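PDB 1RH1: colicin B from Escherichia coli, which kills Escherichia coli and closely related bacteria by forming a channel that depolarises the cytoplasmic membrane and dissipates cellular energy. Local coordinates for residues I72-E77 with P220-L225; A352-N357 with A495-K500. All coordinates share one frame; numbering follows the deposited sequence.

How the interactions relate
The two contacts lie in different parts of an elongated chain and follow each other along the sequence. Interaction 1 closes before interaction 2 opens. Their centres are about 59 Å apart, on opposite sides of the chain's centre, and their nearest atoms are about 39 Å apart. Interaction 1 belongs to the N-terminal, strand-rich part and joins segment 72-77, on strand 70-73, to the loop before strand 225-228. Interaction 2 lies in the helical pore-forming domain and joins helix 342-357 to the loop between helices 479-495 and 500-510. The long helix 291-340 runs between the two parts. The two contacts share no strand or helix, so each packs its own part of the toxin.

Interaction 1 of 2, residues I72-E77 with P220-L225; sequences IILDKE and PNLPDL
Leu-74 supplies both of its methyl groups to the contact, one mainly to Pro-223 and the other to Leu-222 and Pro-223 together. The interaction is apolar throughout. CD1 of Leu-74 lies 3.6 Å from CG of Pro-223; the methyl meets the ring at this carbon, the two side chains reaching toward each other. CD2 of Leu-74 lies 3.9 Å from CD of Pro-223. The same CD2 is 4.0 Å from CD2 of Leu-222, whose side chain crosses that of Leu-74 at a slant. The fork of Leu-74 is thus set against the CG-CD side of the proline ring. Its CG stands opposite the backbone N (chi1 -174°), which carries the two methyls out to the loop. Leu-222 uses just one methyl, CD2, in this meeting.

The backbones stay apart: CA of Leu-74 and CA of Leu-222 are 8.4 Å from each other. Backbone hydrogen bonds join Leu-74 to Ile-138 and Asp-75 to Gly-85. Leu-222 also packs on Trp-86 and on Arg-140 of strand 139-146. The contact therefore joins Leu-74, next to Ile-73 of strand 70-73, to the loop linking strands 213-216 and 225-228. These three strands belong to one mixed sheet.

Leu-74 and Leu-222 are buried, while Pro-223 is exposed. With methyl and ring carbons as the meeting groups, the attachment depends on shape and the exclusion of water, without the directional demand of a polar bond.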
# COMPACT_ATOMS: atom_id res chain seq x y z
N ILE A 72 -15.51 -27.27 5.85
CA ILE A 72 -15.17 -27.90 7.12
C ILE A 72 -15.92 -27.19 8.26
O ILE A 72 -15.95 -25.96 8.36
CB ILE A 72 -13.59 -27.86 7.19
CG1 ILE A 72 -13.15 -29.00 6.31
CG2 ILE A 72 -12.95 -28.15 8.52
CD1 ILE A 72 -11.72 -28.81 5.87
N ILE A 73 -16.59 -28.03 9.06
CA ILE A 73 -17.52 -27.63 10.11
C ILE A 73 -16.93 -27.80 11.50
O ILE A 73 -16.46 -28.88 11.80
CB ILE A 73 -18.82 -28.47 9.95
CG1 ILE A 73 -19.43 -28.33 8.59
CG2 ILE A 73 -19.85 -27.96 10.93
CD1 ILE A 73 -20.59 -29.32 8.39
N LEU A 74 -16.95 -26.80 12.39
CA LEU A 74 -16.41 -26.96 13.75
C LEU A 74 -17.42 -27.70 14.60
O LEU A 74 -18.61 -27.40 14.52
CB LEU A 74 -16.12 -25.60 14.36
CG LEU A 74 -15.43 -25.51 15.71
CD1 LEU A 74 -14.09 -26.19 15.66
CD2 LEU A 74 -15.20 -24.05 16.04
N ASP A 75 -16.98 -28.66 15.43
CA ASP A 75 -17.87 -29.53 16.23
C ASP A 75 -18.96 -30.15 15.35
O ASP A 75 -20.15 -30.17 15.69
CB ASP A 75 -18.55 -28.75 17.39
CG ASP A 75 -17.64 -28.07 18.41
OD1 ASP A 75 -17.99 -26.98 18.87
OD2 ASP A 75 -16.61 -28.63 18.77
N LYS A 76 -18.54 -30.69 14.19
CA LYS A 76 -19.46 -31.27 13.22
C LYS A 76 -20.53 -32.13 13.83
O LYS A 76 -21.69 -31.99 13.47
CB LYS A 76 -18.75 -32.14 12.18
CG LYS A 76 -19.69 -32.34 10.97
CD LYS A 76 -19.18 -33.22 9.83
CE LYS A 76 -20.23 -33.29 8.71
NZ LYS A 76 -19.92 -34.29 7.69
N GLU A 77 -20.08 -32.94 14.79
CA GLU A 77 -20.89 -33.94 15.49
C GLU A 77 -20.84 -33.91 17.02
O GLU A 77 -20.93 -34.95 17.67
CB GLU A 77 -20.47 -35.31 14.95
CG GLU A 77 -21.17 -35.55 13.63
CD GLU A 77 -20.80 -36.80 12.85
OE1 GLU A 77 -20.50 -37.83 13.45
OE2 GLU A 77 -20.83 -36.74 11.62
N PRO A 220 -8.20 -18.68 12.71
CA PRO A 220 -8.00 -17.77 13.84
C PRO A 220 -9.21 -17.69 14.74
O PRO A 220 -10.34 -17.87 14.28
CB PRO A 220 -7.61 -16.42 13.21
CG PRO A 220 -8.40 -16.41 11.95
CD PRO A 220 -8.34 -17.88 11.50
N ASN A 221 -8.93 -17.48 16.04
CA ASN A 221 -9.90 -17.50 17.15
C ASN A 221 -10.51 -18.88 17.45
O ASN A 221 -10.96 -19.16 18.56
CB ASN A 221 -11.07 -16.53 16.89
CG ASN A 221 -10.66 -15.06 16.84
OD1 ASN A 221 -10.36 -14.47 17.88
ND2 ASN A 221 -10.66 -14.46 15.64
N LEU A 222 -10.52 -19.77 16.45
CA LEU A 222 -11.06 -21.12 16.55
C LEU A 222 -10.03 -22.11 17.09
O LEU A 222 -8.83 -21.80 17.09
CB LEU A 222 -11.53 -21.51 15.16
CG LEU A 222 -12.58 -20.55 14.61
CD1 LEU A 222 -13.11 -21.14 13.35
CD2 LEU A 222 -13.73 -20.34 15.56
N PRO A 223 -10.40 -23.28 17.62
CA PRO A 223 -9.44 -24.25 18.09
C PRO A 223 -8.58 -24.84 16.97
O PRO A 223 -8.92 -24.82 15.77
CB PRO A 223 -10.31 -25.23 18.83
CG PRO A 223 -11.59 -25.22 18.04
CD PRO A 223 -11.77 -23.74 17.82
N ASP A 224 -7.41 -25.35 17.40
CA ASP A 224 -6.42 -25.94 16.53
C ASP A 224 -6.99 -27.06 15.66
O ASP A 224 -7.79 -27.88 16.12
CB ASP A 224 -5.28 -26.43 17.42
CG ASP A 224 -4.40 -25.38 18.12
OD1 ASP A 224 -3.23 -25.68 18.39
OD2 ASP A 224 -4.84 -24.27 18.41
N LEU A 225 -6.65 -27.04 14.36
CA LEU A 225 -7.14 -28.06 13.45
C LEU A 225 -6.32 -29.33 13.63
O LEU A 225 -5.11 -29.26 13.87
CB LEU A 225 -7.04 -27.54 12.03
CG LEU A 225 -7.47 -28.43 10.89
CD1 LEU A 225 -8.91 -28.84 10.98
CD2 LEU A 225 -7.25 -27.64 9.63

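Interaction 2 of 2, residues A352-N357 with A495-K500; sequences AENINN and AFIDDK
This contact belongs to the helical pore-forming domain of the colicin, where helix 342-357 meets the loop between helices 479-495 and 500-510. Ile-497 projects from the loop and places two branches against successive residues of the helix, Asn-354 and Ile-355. Its methyl CG2 lies against the side chain of Asn-354, 3.9 Å from CB. CG of Asn-354 is 4.0 Å from the same methyl. The two side chains are set at a slant to each other. The other branch of Ile-497 ends in CD1, which is 3.7 Å from CG1 of Ile-355. Here the side chains cross at about a right angle. CG2 of Ile-497 is opposite its backbone N, whereas CG1 is opposite the carbonyl carbon (chi1 -49°). This divides the branches between the two helix residues.

The channel-forming colicins carry their membrane-seeking segments within a bundle of helices. Residues 477-497 are a predicted transmembrane segment, and Ile-497 is its last residue. The contact thus sets the end of that predicted segment against helix 342-357 in this structure. Ile-355 is buried and also touches Leu-322 and Thr-325 of the long helix 291-340. Ile-497 therefore meets a residue that also packs on helix 291-340.

Just beyond the apolar contact, Asp-498 caps the start of helix 500-510. Its OD2 accepts from N of Lys-500 at 3.0 Å, and the N-H...O angle of 171° is nearly straight. The donor meets the anti side of the carboxylate, 33° out of its plane. Next to it, Asp-499 turns to helix 366-376, where it forms a salt bridge with Lys-375 and a hydrogen bond with Ser-372.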
# COMPACT_ATOMS: atom_id res chain seq x y z
N ALA A 352 17.38 23.59 -4.06
CA ALA A 352 16.79 22.51 -4.82
C ALA A 352 16.82 21.19 -4.06
O ALA A 352 15.84 20.46 -4.14
CB ALA A 352 17.53 22.34 -6.09
N GLU A 353 17.87 20.86 -3.29
CA GLU A 353 17.94 19.63 -2.49
C GLU A 353 16.80 19.64 -1.48
O GLU A 353 16.00 18.71 -1.40
CB GLU A 353 19.27 19.51 -1.74
CG GLU A 353 20.47 19.03 -2.58
CD GLU A 353 21.90 19.23 -2.02
OE1 GLU A 353 22.11 19.19 -0.79
OE2 GLU A 353 22.82 19.44 -2.83
N ASN A 354 16.68 20.76 -0.76
CA ASN A 354 15.61 20.94 0.20
C ASN A 354 14.20 20.87 -0.35
O ASN A 354 13.28 20.39 0.32
CB ASN A 354 15.81 22.26 0.88
CG ASN A 354 16.63 22.11 2.13
OD1 ASN A 354 17.82 21.79 2.09
ND2 ASN A 354 15.97 22.32 3.26
N ILE A 355 14.01 21.34 -1.58
CA ILE A 355 12.69 21.31 -2.18
C ILE A 355 12.44 19.87 -2.63
O ILE A 355 11.36 19.32 -2.37
CB ILE A 355 12.60 22.29 -3.38
CG1 ILE A 355 12.79 23.72 -2.94
CG2 ILE A 355 11.22 22.20 -4.01
CD1 ILE A 355 12.76 24.76 -4.07
N ASN A 356 13.47 19.24 -3.22
CA ASN A 356 13.31 17.91 -3.76
C ASN A 356 13.03 16.87 -2.70
O ASN A 356 12.64 15.75 -3.01
CB ASN A 356 14.53 17.50 -4.53
CG ASN A 356 14.08 16.55 -5.63
OD1 ASN A 356 14.22 15.33 -5.56
ND2 ASN A 356 13.49 17.10 -6.67
N ASN A 357 13.20 17.23 -1.44
CA ASN A 357 12.87 16.35 -0.32
C ASN A 357 11.76 16.86 0.58
O ASN A 357 11.27 16.14 1.46
CB ASN A 357 14.11 16.13 0.53
CG ASN A 357 15.28 15.58 -0.25
OD1 ASN A 357 16.41 15.89 0.12
ND2 ASN A 357 15.05 14.80 -1.31
N ALA A 495 13.59 31.76 2.33
CA ALA A 495 12.81 32.13 3.50
C ALA A 495 11.66 31.21 3.91
O ALA A 495 11.31 31.18 5.07
CB ALA A 495 12.25 33.52 3.29
N PHE A 496 11.06 30.46 2.98
CA PHE A 496 10.01 29.51 3.28
C PHE A 496 10.57 28.16 3.68
O PHE A 496 9.82 27.25 4.03
CB PHE A 496 9.07 29.29 2.05
CG PHE A 496 8.05 30.42 1.88
CD1 PHE A 496 8.16 31.32 0.83
CD2 PHE A 496 7.03 30.58 2.83
CE1 PHE A 496 7.27 32.37 0.73
CE2 PHE A 496 6.14 31.64 2.73
CZ PHE A 496 6.26 32.54 1.68
N ILE A 497 11.90 28.01 3.59
CA ILE A 497 12.52 26.72 3.85
C ILE A 497 13.43 26.85 5.04
O ILE A 497 13.32 26.11 6.02
CB ILE A 497 13.36 26.22 2.63
CG1 ILE A 497 12.61 26.29 1.31
CG2 ILE A 497 13.69 24.76 2.91
CD1 ILE A 497 13.37 25.77 0.10
N ASP A 498 14.31 27.84 4.97
CA ASP A 498 15.28 27.96 6.01
C ASP A 498 15.86 29.35 6.08
O ASP A 498 15.96 30.02 5.06
CB ASP A 498 16.36 26.95 5.74
CG ASP A 498 17.02 26.41 6.98
OD1 ASP A 498 17.06 25.19 7.09
OD2 ASP A 498 17.48 27.19 7.83
N ASP A 499 16.29 29.77 7.27
CA ASP A 499 16.94 31.06 7.41
C ASP A 499 18.41 30.91 7.03
O ASP A 499 19.04 31.92 6.72
CB ASP A 499 16.81 31.57 8.86
CG ASP A 499 17.43 32.95 9.12
OD1 ASP A 499 16.89 33.95 8.65
OD2 ASP A 499 18.46 33.01 9.79
N LYS A 500 18.96 29.68 7.04
CA LYS A 500 20.33 29.42 6.59
C LYS A 500 20.54 30.11 5.25
O LYS A 500 21.35 31.03 5.13
CB LYS A 500 20.66 27.94 6.33
CG LYS A 500 20.60 26.91 7.46
CD LYS A 500 21.30 27.37 8.75
CE LYS A 500 21.09 26.37 9.90
NZ LYS A 500 21.68 26.86 11.14